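Local coordinates for protein VIN1 (Oscarella pearsei, PDB 6BFI) that binds actin filaments and may play a role in cell-cell adhesion, as a sponge homolog of vinculin, at residues Gln277-Leu282 against Val355-Leu360; Lys297-Gly302 against Ala320-Leu325; Glu333-Lys338 against Ser343-Ala348; Met657-Leu662 against Glu680-Asp685. All coordinates share one frame; numbering follows the deposited sequence.

Contacts 1 and 2 are buried and meet each other: Leu357 of contact 1 packs on Cys298 of contact 2, and Leu360 on Leu325, so helices 268-283, 289-306, 312-338 and 344-375 share one apolar core. Contact 3 joins helix 312-338 directly to helix 344-375 beside the turn between them, its centre about 17 Å from that of contact 1; it is partly buried, and one leucine carries it. Contact 4 belongs to another pair of helices, 649-659 and 669-682, and lies at the surface, where a salt bridge replaces methyl packing. Contact 1 is mixed: a leucine and an alanine pack together, and the amide of a buried glutamine lies beside them.

Contact 1. Residues Gln277-Leu282 against Val355-Leu360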
loop_
_atom_site.group_PDB
_atom_site.type_symbol
_atom_site.label_atom_id
_atom_site.label_comp_id
_atom_site.label_asym_id
_atom_site.label_seq_id
_atom_site.Cartn_x
_atom_site.Cartn_y
_atom_site.Cartn_z
ATOM N N GLN A 277 -6.464 -3.102 21.459
ATOM C CA GLN A 277 -6.303 -4.291 22.289
ATOM C C GLN A 277 -6.138 -3.919 23.756
ATOM O O GLN A 277 -6.666 -4.603 24.642
ATOM C CB GLN A 277 -5.104 -5.106 21.804
ATOM C CG GLN A 277 -5.317 -5.790 20.467
ATOM C CD GLN A 277 -5.992 -7.140 20.604
ATOM O OE1 GLN A 277 -5.526 -8.004 21.347
ATOM N NE2 GLN A 277 -7.096 -7.327 19.890
ATOM N N ALA A 278 -5.403 -2.839 24.031
ATOM C CA ALA A 278 -5.251 -2.391 25.410
ATOM C C ALA A 278 -6.569 -1.859 25.961
ATOM O O ALA A 278 -6.890 -2.077 27.136
ATOM C CB ALA A 278 -4.155 -1.331 25.498
ATOM N N GLN A 279 -7.349 -1.169 25.124
ATOM C CA GLN A 279 -8.659 -0.691 25.554
ATOM C C GLN A 279 -9.597 -1.853 25.865
ATOM O O GLN A 279 -10.306 -1.830 26.876
ATOM C CB GLN A 279 -9.262 0.219 24.482
ATOM C CG GLN A 279 -8.518 1.537 24.290
ATOM C CD GLN A 279 -8.796 2.181 22.940
ATOM O OE1 GLN A 279 -9.659 1.728 22.187
ATOM N NE2 GLN A 279 -8.059 3.239 22.627
ATOM N N ASP A 280 -9.611 -2.879 25.013
ATOM C CA ASP A 280 -10.505 -4.007 25.240
ATOM C C ASP A 280 -10.069 -4.830 26.446
ATOM O O ASP A 280 -10.914 -5.317 27.209
ATOM C CB ASP A 280 -10.580 -4.882 23.990
ATOM C CG ASP A 280 -11.534 -4.328 22.951
ATOM O OD1 ASP A 280 -11.912 -3.144 23.066
ATOM O OD2 ASP A 280 -11.906 -5.075 22.019
ATOM N N ALA A 281 -8.759 -5.002 26.638
ATOM C CA ALA A 281 -8.298 -5.756 27.798
ATOM C C ALA A 281 -8.514 -4.984 29.093
ATOM O O ALA A 281 -8.752 -5.593 30.141
ATOM C CB ALA A 281 -6.825 -6.127 27.642
ATOM N N LEU A 282 -8.435 -3.653 29.049
ATOM C CA LEU A 282 -8.703 -2.873 30.253
ATOM C C LEU A 282 -10.194 -2.831 30.564
ATOM O O LEU A 282 -10.593 -2.907 31.730
ATOM C CB LEU A 282 -8.141 -1.460 30.104
ATOM C CG LEU A 282 -6.638 -1.309 30.352
ATOM C CD1 LEU A 282 -6.195 0.129 30.121
ATOM C CD2 LEU A 282 -6.290 -1.761 31.760
ATOM N N VAL A 355 -11.138 4.090 29.165
ATOM C CA VAL A 355 -11.744 5.316 28.651
ATOM C C VAL A 355 -10.678 6.380 28.417
ATOM O O VAL A 355 -10.665 7.051 27.375
ATOM C CB VAL A 355 -12.842 5.808 29.613
ATOM C CG1 VAL A 355 -13.504 7.064 29.073
ATOM C CG2 VAL A 355 -13.872 4.715 29.835
ATOM N N LYS A 356 -9.756 6.543 29.373
ATOM C CA LYS A 356 -8.688 7.524 29.205
ATOM C C LYS A 356 -7.779 7.177 28.033
ATOM O O LYS A 356 -7.214 8.075 27.400
ATOM C CB LYS A 356 -7.874 7.640 30.492
ATOM C CG LYS A 356 -8.649 8.241 31.649
ATOM C CD LYS A 356 -9.288 9.556 31.238
ATOM C CE LYS A 356 -10.189 10.106 32.327
ATOM N NZ LYS A 356 -10.912 11.317 31.857
ATOM N N LEU A 357 -7.621 5.888 27.731
ATOM C CA LEU A 357 -6.809 5.499 26.584
ATOM C C LEU A 357 -7.514 5.843 25.278
ATOM O O LEU A 357 -6.873 6.283 24.313
ATOM C CB LEU A 357 -6.485 4.008 26.658
ATOM C CG LEU A 357 -5.264 3.529 25.875
ATOM C CD1 LEU A 357 -4.093 4.473 26.095
ATOM C CD2 LEU A 357 -4.898 2.121 26.300
ATOM N N GLN A 358 -8.839 5.665 25.235
ATOM C CA GLN A 358 -9.601 6.135 24.082
ATOM C C GLN A 358 -9.478 7.645 23.911
ATOM O O GLN A 358 -9.316 8.139 22.788
ATOM C CB GLN A 358 -11.068 5.737 24.217
ATOM C CG GLN A 358 -11.425 4.438 23.533
ATOM C CD GLN A 358 -12.915 4.297 23.311
ATOM O OE1 GLN A 358 -13.720 4.900 24.021
ATOM N NE2 GLN A 358 -13.293 3.503 22.315
ATOM N N GLU A 359 -9.556 8.396 25.013
ATOM C CA GLU A 359 -9.442 9.849 24.916
ATOM C C GLU A 359 -8.045 10.269 24.472
ATOM O O GLU A 359 -7.890 11.249 23.732
ATOM C CB GLU A 359 -9.807 10.495 26.252
ATOM C CG GLU A 359 -11.278 10.358 26.608
ATOM C CD GLU A 359 -11.609 10.879 27.999
ATOM O OE1 GLU A 359 -10.726 11.481 28.646
ATOM O OE2 GLU A 359 -12.759 10.682 28.444
ATOM N N LEU A 360 -7.016 9.540 24.912
ATOM C CA LEU A 360 -5.664 9.820 24.439
ATOM C C LEU A 360 -5.547 9.570 22.941
ATOM O O LEU A 360 -4.948 10.373 22.214
ATOM C CB LEU A 360 -4.647 8.977 25.207
ATOM C CG LEU A 360 -3.196 9.073 24.728
ATOM C CD1 LEU A 360 -2.707 10.517 24.758
ATOM C CD2 LEU A 360 -2.291 8.186 25.562
#
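Ala278 and Leu357 make the apolar part of this contact between helix 268-283 and helix 344-375, which run nearly antiparallel here, at 161°, with their axes 9.3 Å apart. The methyl CB of Ala278 meets Leu357 CD2 at 3.6 Å. Leu357 has its CG anti to the backbone N (chi1 -158°), which turns the side chain toward helix 268-283; CD2 then reaches the alanine while CD1 packs on Cys298 of helix 289-306. The aliphatic part of Gln279 adds to the layer, its CG lying 4.0 Å from Leu357 CB.

Beyond CG lies the amide, which meets Gln358. The extended chain of Gln279 crosses that of Gln358 at about a right angle, and the two amide planes stand 80° apart, so the groups do not stack. Gln279 OE1 rests 3.5 Å from the methylene carbon CG of Gln358, a van der Waals contact. On the other branch, Gln279 NE2 passes 3.7 Å from Leu357 O without bonding to it; its hydrogen bond goes one turn further along the same helix, to Glu361 OE1. Arg621, from a loop, touches both glutamine side chains.

The chemistry is thus divided along Gln279: its methylenes extend the leucine-alanine layer, whereas its buried amide is tied to a carboxylate of the opposing helix, a polar link that probably helps fix how the two helices face each other.

Contact 2. Residues Lys297-Gly302 against Ala320-Leu325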
loop_
_atom_site.group_PDB
_atom_site.type_symbol
_atom_site.label_atom_id
_atom_site.label_comp_id
_atom_site.label_asym_id
_atom_site.label_seq_id
_atom_site.Cartn_x
_atom_site.Cartn_y
_atom_site.Cartn_z
ATOM N N LYS A 297 3.250 1.424 26.233
ATOM C CA LYS A 297 3.625 1.736 24.856
ATOM C C LYS A 297 2.698 2.791 24.261
ATOM O O LYS A 297 3.148 3.687 23.534
ATOM C CB LYS A 297 3.614 0.470 23.998
ATOM C CG LYS A 297 4.613 -0.588 24.428
ATOM C CD LYS A 297 4.773 -1.653 23.355
ATOM C CE LYS A 297 5.530 -2.861 23.881
ATOM N NZ LYS A 297 6.837 -2.492 24.490
ATOM N N CYS A 298 1.399 2.706 24.562
ATOM C CA CYS A 298 0.468 3.717 24.069
ATOM C C CYS A 298 0.773 5.086 24.666
ATOM O O CYS A 298 0.645 6.112 23.987
ATOM C CB CYS A 298 -0.969 3.300 24.376
ATOM S SG CYS A 298 -1.502 1.828 23.478
ATOM N N ILE A 299 1.182 5.122 25.937
ATOM C CA ILE A 299 1.597 6.384 26.545
ATOM C C ILE A 299 2.829 6.933 25.835
ATOM O O ILE A 299 2.927 8.140 25.573
ATOM C CB ILE A 299 1.843 6.192 28.052
ATOM C CG1 ILE A 299 0.547 5.775 28.755
ATOM C CG2 ILE A 299 2.404 7.462 28.672
ATOM C CD1 ILE A 299 0.717 5.491 30.236
ATOM N N SER A 300 3.782 6.055 25.504
ATOM C CA SER A 300 4.969 6.492 24.774
ATOM C C SER A 300 4.602 7.067 23.413
ATOM O O SER A 300 5.199 8.057 22.971
ATOM C CB SER A 300 5.951 5.332 24.615
ATOM O OG SER A 300 6.706 5.134 25.797
ATOM N N GLU A 301 3.630 6.460 22.729
ATOM C CA GLU A 301 3.178 7.018 21.459
ATOM C C GLU A 301 2.520 8.377 21.663
ATOM O O GLU A 301 2.725 9.303 20.865
ATOM C CB GLU A 301 2.221 6.044 20.767
ATOM C CG GLU A 301 1.486 6.614 19.558
ATOM C CD GLU A 301 2.379 6.814 18.338
ATOM O OE1 GLU A 301 3.598 6.544 18.416
ATOM O OE2 GLU A 301 1.854 7.240 17.288
ATOM N N GLY A 302 1.739 8.521 22.735
ATOM C CA GLY A 302 1.128 9.809 23.026
ATOM C C GLY A 302 2.152 10.905 23.250
ATOM O O GLY A 302 2.005 12.019 22.739
ATOM N N ALA A 320 -0.425 15.851 29.609
ATOM C CA ALA A 320 -1.300 15.737 30.773
ATOM C C ALA A 320 -2.032 14.400 30.776
ATOM O O ALA A 320 -2.098 13.716 31.805
ATOM C CB ALA A 320 -2.294 16.898 30.802
ATOM N N ALA A 321 -2.589 14.011 29.626
ATOM C CA ALA A 321 -3.254 12.714 29.534
ATOM C C ALA A 321 -2.272 11.577 29.786
ATOM O O ALA A 321 -2.618 10.577 30.429
ATOM C CB ALA A 321 -3.919 12.560 28.168
ATOM N N ALA A 322 -1.036 11.718 29.299
ATOM C CA ALA A 322 -0.033 10.680 29.505
ATOM C C ALA A 322 0.276 10.494 30.986
ATOM O O ALA A 322 0.263 9.369 31.499
ATOM C CB ALA A 322 1.238 11.019 28.727
ATOM N N ASP A 323 0.554 11.594 31.693
ATOM C CA ASP A 323 0.880 11.485 33.112
ATOM C C ASP A 323 -0.321 11.043 33.939
ATOM O O ASP A 323 -0.153 10.344 34.948
ATOM C CB ASP A 323 1.429 12.813 33.631
ATOM C CG ASP A 323 2.898 13.001 33.303
ATOM O OD1 ASP A 323 3.622 11.985 33.220
ATOM O OD2 ASP A 323 3.328 14.161 33.129
ATOM N N GLU A 324 -1.531 11.439 33.539
ATOM C CA GLU A 324 -2.726 10.933 34.208
ATOM C C GLU A 324 -2.823 9.420 34.064
ATOM O O GLU A 324 -3.097 8.704 35.038
ATOM C CB GLU A 324 -3.974 11.609 33.643
ATOM C CG GLU A 324 -5.269 11.159 34.303
ATOM C CD GLU A 324 -6.493 11.845 33.724
ATOM O OE1 GLU A 324 -6.569 11.989 32.486
ATOM O OE2 GLU A 324 -7.376 12.248 34.512
ATOM N N LEU A 325 -2.587 8.913 32.849
ATOM C CA LEU A 325 -2.638 7.470 32.632
ATOM C C LEU A 325 -1.550 6.751 33.423
ATOM O O LEU A 325 -1.789 5.668 33.972
ATOM C CB LEU A 325 -2.522 7.159 31.141
ATOM C CG LEU A 325 -3.859 7.016 30.414
ATOM C CD1 LEU A 325 -3.682 7.183 28.914
ATOM C CD2 LEU A 325 -4.482 5.664 30.733
#
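Ile299 of helix 289-306 reaches across to Ala322 and Leu325 of helix 312-338, and it supplies every close side-chain contact made from its segment. Its CB points toward the other helix and divides there into two branches. The shorter one, CG2, lies anti to the backbone N and ends on the methyl CB of Ala322, 3.7 Å away; the carbonyl oxygen Ala322 O is next, 4.0 Å from Ile299 CG2. The longer branch leaves through CG1, anti to the carbonyl carbon (chi1 -63°), which passes 4.1 Å from Leu325 CB. At its tip, Ile299 CD1 comes 3.8 Å from the same Leu325 CB, so the isoleucine runs obliquely over the base of the leucine. The two branches thereby bridge one helical turn, from Ala322 to Leu325.

Small residues bring the backbones close: Ile299 CA and Ala322 CA are 5.5 Å apart. Gly302, one turn on from Ile299, adds no side chain on this side of its helix. Leu325 also packs on Leu360 of helix 344-375, which carries the apolar layer on into the next helix. At the solvent-facing margin, Asp323 forms a salt bridge with Arg303.

Helices that follow one another in the chain and pack side by side through a buried apolar seam belong to the helical bundles from which vinculin-family proteins are built.

Contact 3. Residues Glu333-Lys338 against Ser343-Ala348; sequences EELQAK and SRQARA
Leu335 reaches from the end of helix 312-338 to the first turn of helix 344-375, and its two methyl groups divide the contact. The apolar part belongs to CD1, which lies 3.9 Å from Ala346 CA and 4.1 Å from Ala346 CB, against the backbone as much as the methyl. The other branch meets a polar group: Leu335 CD2 is 3.3 Å from Gln345 NE2, a close van der Waals approach. Gln345 arrives there with CG between the backbone N and the carbonyl carbon (chi1 66°), its extended chain crossing the leucine obliquely. Leu340, in the intervening turn, touches both Leu335 and Gln345.

The side-chain hydrogen bonds near the contact belong to Ser343. This residue is the N-cap of helix 344-375, its OG accepting a weak bond of 3.3 Å from Ala346 N; the same OG is also bonded to Leu340 O. The serine thus links the turn to the helix start, next to the alanine on which Leu335 rests.

The two segments are therefore held to each other mainly by apolar contact through a single leucine, while the polar bonds shape the short connection that reverses the chain.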
loop_
_atom_site.group_PDB
_atom_site.type_symbol
_atom_site.label_atom_id
_atom_site.label_comp_id
_atom_site.label_asym_id
_atom_site.label_seq_id
_atom_site.Cartn_x
_atom_site.Cartn_y
_atom_site.Cartn_z
ATOM N N GLU A 333 -1.351 -0.865 39.982
ATOM C CA GLU A 333 -0.306 -1.762 40.464
ATOM C C GLU A 333 -0.267 -1.818 41.986
ATOM O O GLU A 333 0.018 -2.878 42.557
ATOM C CB GLU A 333 1.048 -1.339 39.895
ATOM C CG GLU A 333 1.335 -1.938 38.523
ATOM C CD GLU A 333 2.405 -1.185 37.756
ATOM O OE1 GLU A 333 2.653 -0.005 38.078
ATOM O OE2 GLU A 333 2.997 -1.776 36.826
ATOM N N GLU A 334 -0.564 -0.704 42.661
ATOM C CA GLU A 334 -0.652 -0.746 44.117
ATOM C C GLU A 334 -1.862 -1.553 44.571
ATOM O O GLU A 334 -1.804 -2.240 45.598
ATOM C CB GLU A 334 -0.704 0.670 44.690
ATOM C CG GLU A 334 0.577 1.462 44.495
ATOM C CD GLU A 334 0.635 2.699 45.367
ATOM O OE1 GLU A 334 -0.036 2.718 46.421
ATOM O OE2 GLU A 334 1.352 3.653 44.998
ATOM N N LEU A 335 -2.966 -1.482 43.824
ATOM C CA LEU A 335 -4.117 -2.331 44.125
ATOM C C LEU A 335 -3.761 -3.805 43.971
ATOM O O LEU A 335 -4.071 -4.627 44.841
ATOM C CB LEU A 335 -5.291 -1.972 43.215
ATOM C CG LEU A 335 -6.217 -0.845 43.660
ATOM C CD1 LEU A 335 -7.288 -0.603 42.607
ATOM C CD2 LEU A 335 -6.842 -1.176 45.006
ATOM N N GLN A 336 -3.110 -4.154 42.859
ATOM C CA GLN A 336 -2.750 -5.544 42.605
ATOM C C GLN A 336 -1.746 -6.059 43.626
ATOM O O GLN A 336 -1.779 -7.243 43.983
ATOM C CB GLN A 336 -2.197 -5.682 41.187
ATOM C CG GLN A 336 -1.946 -7.110 40.739
ATOM C CD GLN A 336 -1.491 -7.186 39.294
ATOM O OE1 GLN A 336 -1.468 -6.179 38.586
ATOM N NE2 GLN A 336 -1.125 -8.383 38.849
ATOM N N ALA A 337 -0.854 -5.192 44.111
ATOM C CA ALA A 337 0.094 -5.612 45.138
ATOM C C ALA A 337 -0.606 -5.934 46.453
ATOM O O ALA A 337 -0.155 -6.816 47.193
ATOM C CB ALA A 337 1.153 -4.532 45.350
ATOM N N LYS A 338 -1.704 -5.237 46.760
ATOM C CA LYS A 338 -2.439 -5.489 47.995
ATOM C C LYS A 338 -3.186 -6.816 47.974
ATOM O O LYS A 338 -3.591 -7.301 49.035
ATOM C CB LYS A 338 -3.438 -4.361 48.258
ATOM C CG LYS A 338 -2.816 -3.040 48.662
ATOM C CD LYS A 338 -3.890 -1.977 48.835
ATOM C CE LYS A 338 -3.339 -0.739 49.520
ATOM N NZ LYS A 338 -2.845 -1.050 50.890
ATOM N N SER A 343 -10.928 -7.198 42.750
ATOM C CA SER A 343 -11.982 -6.382 43.328
ATOM C C SER A 343 -12.693 -5.556 42.259
ATOM O O SER A 343 -12.180 -5.335 41.157
ATOM C CB SER A 343 -11.408 -5.455 44.397
ATOM O OG SER A 343 -10.490 -4.538 43.825
ATOM N N ARG A 344 -13.893 -5.088 42.607
ATOM C CA ARG A 344 -14.655 -4.263 41.674
ATOM C C ARG A 344 -14.027 -2.888 41.496
ATOM O O ARG A 344 -14.195 -2.270 40.441
ATOM C CB ARG A 344 -16.102 -4.117 42.141
ATOM C CG ARG A 344 -17.003 -3.449 41.110
ATOM C CD ARG A 344 -18.066 -2.582 41.759
ATOM N NE ARG A 344 -18.907 -1.927 40.762
ATOM C CZ ARG A 344 -18.657 -0.731 40.238
ATOM N NH1 ARG A 344 -17.588 -0.046 40.618
ATOM N NH2 ARG A 344 -19.482 -0.218 39.337
ATOM N N GLN A 345 -13.316 -2.383 42.507
ATOM C CA GLN A 345 -12.656 -1.092 42.339
ATOM C C GLN A 345 -11.458 -1.201 41.404
ATOM O O GLN A 345 -11.119 -0.230 40.715
ATOM C CB GLN A 345 -12.246 -0.518 43.698
ATOM C CG GLN A 345 -11.169 -1.289 44.442
ATOM C CD GLN A 345 -10.997 -0.798 45.872
ATOM O OE1 GLN A 345 -11.891 -0.168 46.437
ATOM N NE2 GLN A 345 -9.842 -1.086 46.463
ATOM N N ALA A 346 -10.818 -2.372 41.351
ATOM C CA ALA A 346 -9.757 -2.586 40.375
ATOM C C ALA A 346 -10.321 -2.651 38.961
ATOM O O ALA A 346 -9.740 -2.081 38.029
ATOM C CB ALA A 346 -8.984 -3.863 40.706
ATOM N N ARG A 347 -11.456 -3.332 38.782
ATOM C CA ARG A 347 -12.077 -3.395 37.463
ATOM C C ARG A 347 -12.593 -2.030 37.029
ATOM O O ARG A 347 -12.483 -1.665 35.852
ATOM C CB ARG A 347 -13.213 -4.418 37.459
ATOM C CG ARG A 347 -12.748 -5.864 37.457
ATOM C CD ARG A 347 -13.913 -6.814 37.226
ATOM N NE ARG A 347 -14.901 -6.741 38.298
ATOM C CZ ARG A 347 -14.875 -7.504 39.386
ATOM N NH1 ARG A 347 -13.911 -8.400 39.546
ATOM N NH2 ARG A 347 -15.814 -7.373 40.314
ATOM N N ALA A 348 -13.164 -1.263 37.959
ATOM C CA ALA A 348 -13.666 0.064 37.618
ATOM C C ALA A 348 -12.522 1.017 37.301
ATOM O O ALA A 348 -12.634 1.850 36.393
ATOM C CB ALA A 348 -14.525 0.611 38.758
#

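Contact 4. Residues Met657-Leu662 against Glu680-Asp685; sequences MLRAPL and EADQWD
Arg659 and Asp682 approach from opposite directions and meet in a two-bond salt bridge between the C-terminal ends of helices 649-659 and 669-682. The arginine chain runs extended from CG to NE, with CG anti to the carbonyl carbon (chi1 -62°), an extended reach that helps span the 10.3 Å between the CA atoms of Arg659 and Asp682. From the other side, Asp682 directs its CB toward the arginine.

The stronger bond runs from Arg659 NH2 to Asp682 OD1, at 3.0 Å. A second, from Arg659 NH1 to Asp682 OD2 at 3.3 Å, is weak. Although two nitrogens face two oxygens, the pair is not coplanar: the guanidinium and carboxylate planes stand 64° apart. Asp682 OD1 sits at the guanidinium edge, near its plane, but the NH2 donor reaches that oxygen from above the carboxylate plane, 43° out of it. This twist is consistent with the uneven strength of the two bonds.

Both ions have further partners. Arg659 NE makes a salt bridge with Glu655 one turn back on its own helix, which probably helps fix the guanidinium, while Asp682 OD1 also receives Lys696 of helix 690-710. The bridge therefore forms part of a surface network of charges. Arg659 also touches Phe678 of helix 669-682, on which Leu658 packs; Leu658 reaches Ala703 of helix 690-710 as well. Ala681 touches Val695 of helix 690-710 and Ile811 of helix 786-817, placing the ion pair at the margin of an apolar layer shared by these four helices.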
loop_
_atom_site.group_PDB
_atom_site.type_symbol
_atom_site.label_atom_id
_atom_site.label_comp_id
_atom_site.label_asym_id
_atom_site.label_seq_id
_atom_site.Cartn_x
_atom_site.Cartn_y
_atom_site.Cartn_z
ATOM N N MET A 657 -4.754 -29.873 17.915
ATOM C CA MET A 657 -3.405 -29.386 17.639
ATOM C C MET A 657 -3.307 -27.882 17.861
ATOM O O MET A 657 -2.361 -27.397 18.491
ATOM C CB MET A 657 -2.991 -29.740 16.211
ATOM C CG MET A 657 -2.699 -31.210 15.977
ATOM S SD MET A 657 -1.797 -31.474 14.437
ATOM C CE MET A 657 -2.803 -30.547 13.284
ATOM N N LEU A 658 -4.280 -27.125 17.349
ATOM C CA LEU A 658 -4.217 -25.671 17.424
ATOM C C LEU A 658 -4.541 -25.131 18.809
ATOM O O LEU A 658 -4.238 -23.967 19.089
ATOM C CB LEU A 658 -5.157 -25.049 16.391
ATOM C CG LEU A 658 -4.678 -25.171 14.942
ATOM C CD1 LEU A 658 -5.640 -24.478 13.989
ATOM C CD2 LEU A 658 -3.273 -24.606 14.797
ATOM N N ARG A 659 -5.151 -25.937 19.678
ATOM C CA ARG A 659 -5.372 -25.529 21.058
ATOM C C ARG A 659 -4.354 -26.125 22.021
ATOM O O ARG A 659 -4.302 -25.703 23.181
ATOM C CB ARG A 659 -6.793 -25.898 21.499
ATOM C CG ARG A 659 -7.855 -25.180 20.683
ATOM C CD ARG A 659 -9.241 -25.322 21.272
ATOM N NE ARG A 659 -10.214 -24.549 20.507
ATOM C CZ ARG A 659 -10.445 -23.252 20.687
ATOM N NH1 ARG A 659 -9.772 -22.577 21.609
ATOM N NH2 ARG A 659 -11.350 -22.630 19.943
ATOM N N ALA A 660 -3.554 -27.085 21.572
ATOM C CA ALA A 660 -2.421 -27.574 22.338
ATOM C C ALA A 660 -1.282 -26.567 22.251
ATOM O O ALA A 660 -1.302 -25.661 21.416
ATOM C CB ALA A 660 -1.991 -28.942 21.811
ATOM N N PRO A 661 -0.277 -26.685 23.120
ATOM C CA PRO A 661 0.879 -25.785 23.027
ATOM C C PRO A 661 1.537 -25.844 21.657
ATOM O O PRO A 661 1.456 -26.846 20.941
ATOM C CB PRO A 661 1.816 -26.302 24.123
ATOM C CG PRO A 661 0.891 -26.887 25.133
ATOM C CD PRO A 661 -0.242 -27.492 24.354
ATOM N N LEU A 662 2.189 -24.743 21.296
ATOM C CA LEU A 662 2.774 -24.617 19.972
ATOM C C LEU A 662 3.915 -25.614 19.789
ATOM O O LEU A 662 4.662 -25.888 20.734
ATOM C CB LEU A 662 3.293 -23.196 19.753
ATOM C CG LEU A 662 2.260 -22.127 19.399
ATOM C CD1 LEU A 662 2.870 -20.742 19.505
ATOM C CD2 LEU A 662 1.728 -22.374 17.997
ATOM N N GLU A 680 -6.247 -15.368 15.712
ATOM C CA GLU A 680 -6.883 -14.114 15.320
ATOM C C GLU A 680 -8.394 -14.277 15.214
ATOM O O GLU A 680 -9.154 -13.418 15.675
ATOM C CB GLU A 680 -6.302 -13.617 13.994
ATOM C CG GLU A 680 -6.912 -12.315 13.491
ATOM C CD GLU A 680 -6.551 -11.126 14.359
ATOM O OE1 GLU A 680 -5.491 -11.168 15.019
ATOM O OE2 GLU A 680 -7.329 -10.148 14.382
ATOM N N ALA A 681 -8.849 -15.380 14.620
ATOM C CA ALA A 681 -10.281 -15.602 14.463
ATOM C C ALA A 681 -10.947 -16.154 15.719
ATOM O O ALA A 681 -12.178 -16.101 15.819
ATOM C CB ALA A 681 -10.539 -16.549 13.289
ATOM N N ASP A 682 -10.174 -16.664 16.681
ATOM C CA ASP A 682 -10.760 -17.349 17.829
ATOM C C ASP A 682 -11.371 -16.383 18.833
ATOM O O ASP A 682 -12.286 -16.765 19.572
ATOM C CB ASP A 682 -9.706 -18.221 18.518
ATOM C CG ASP A 682 -10.308 -19.163 19.547
ATOM O OD1 ASP A 682 -11.438 -19.648 19.324
ATOM O OD2 ASP A 682 -9.652 -19.418 20.579
ATOM N N GLN A 683 -10.890 -15.138 18.878
ATOM C CA GLN A 683 -11.431 -14.160 19.814
ATOM C C GLN A 683 -12.840 -13.709 19.450
ATOM O O GLN A 683 -13.472 -13.006 20.247
ATOM C CB GLN A 683 -10.498 -12.951 19.908
ATOM C CG GLN A 683 -10.085 -12.369 18.569
ATOM C CD GLN A 683 -9.096 -11.226 18.712
ATOM O OE1 GLN A 683 -9.123 -10.487 19.695
ATOM N NE2 GLN A 683 -8.212 -11.081 17.730
ATOM N N TRP A 684 -13.347 -14.099 18.282
ATOM C CA TRP A 684 -14.705 -13.793 17.861
ATOM C C TRP A 684 -15.571 -15.044 17.942
ATOM O O TRP A 684 -15.120 -16.145 17.608
ATOM C CB TRP A 684 -14.731 -13.250 16.431
ATOM C CG TRP A 684 -13.795 -12.116 16.197
ATOM C CD1 TRP A 684 -12.519 -12.193 15.725
ATOM C CD2 TRP A 684 -14.060 -10.726 16.417
ATOM N NE1 TRP A 684 -11.970 -10.938 15.640
ATOM C CE2 TRP A 684 -12.896 -10.019 16.060
ATOM C CE3 TRP A 684 -15.168 -10.011 16.881
ATOM C CZ2 TRP A 684 -12.808 -8.632 16.152
ATOM C CZ3 TRP A 684 -15.079 -8.634 16.974
ATOM C CH2 TRP A 684 -13.906 -7.959 16.611
ATOM N N ASP A 685 -16.816 -14.870 18.381
ATOM C CA ASP A 685 -17.775 -15.963 18.357
ATOM C C ASP A 685 -18.273 -16.185 16.933
ATOM O O ASP A 685 -18.306 -15.264 16.112
ATOM C CB ASP A 685 -18.952 -15.679 19.290
ATOM C CG ASP A 685 -19.847 -14.567 18.780
ATOM O OD1 ASP A 685 -19.323 -13.604 18.184
ATOM O OD2 ASP A 685 -21.078 -14.659 18.973
#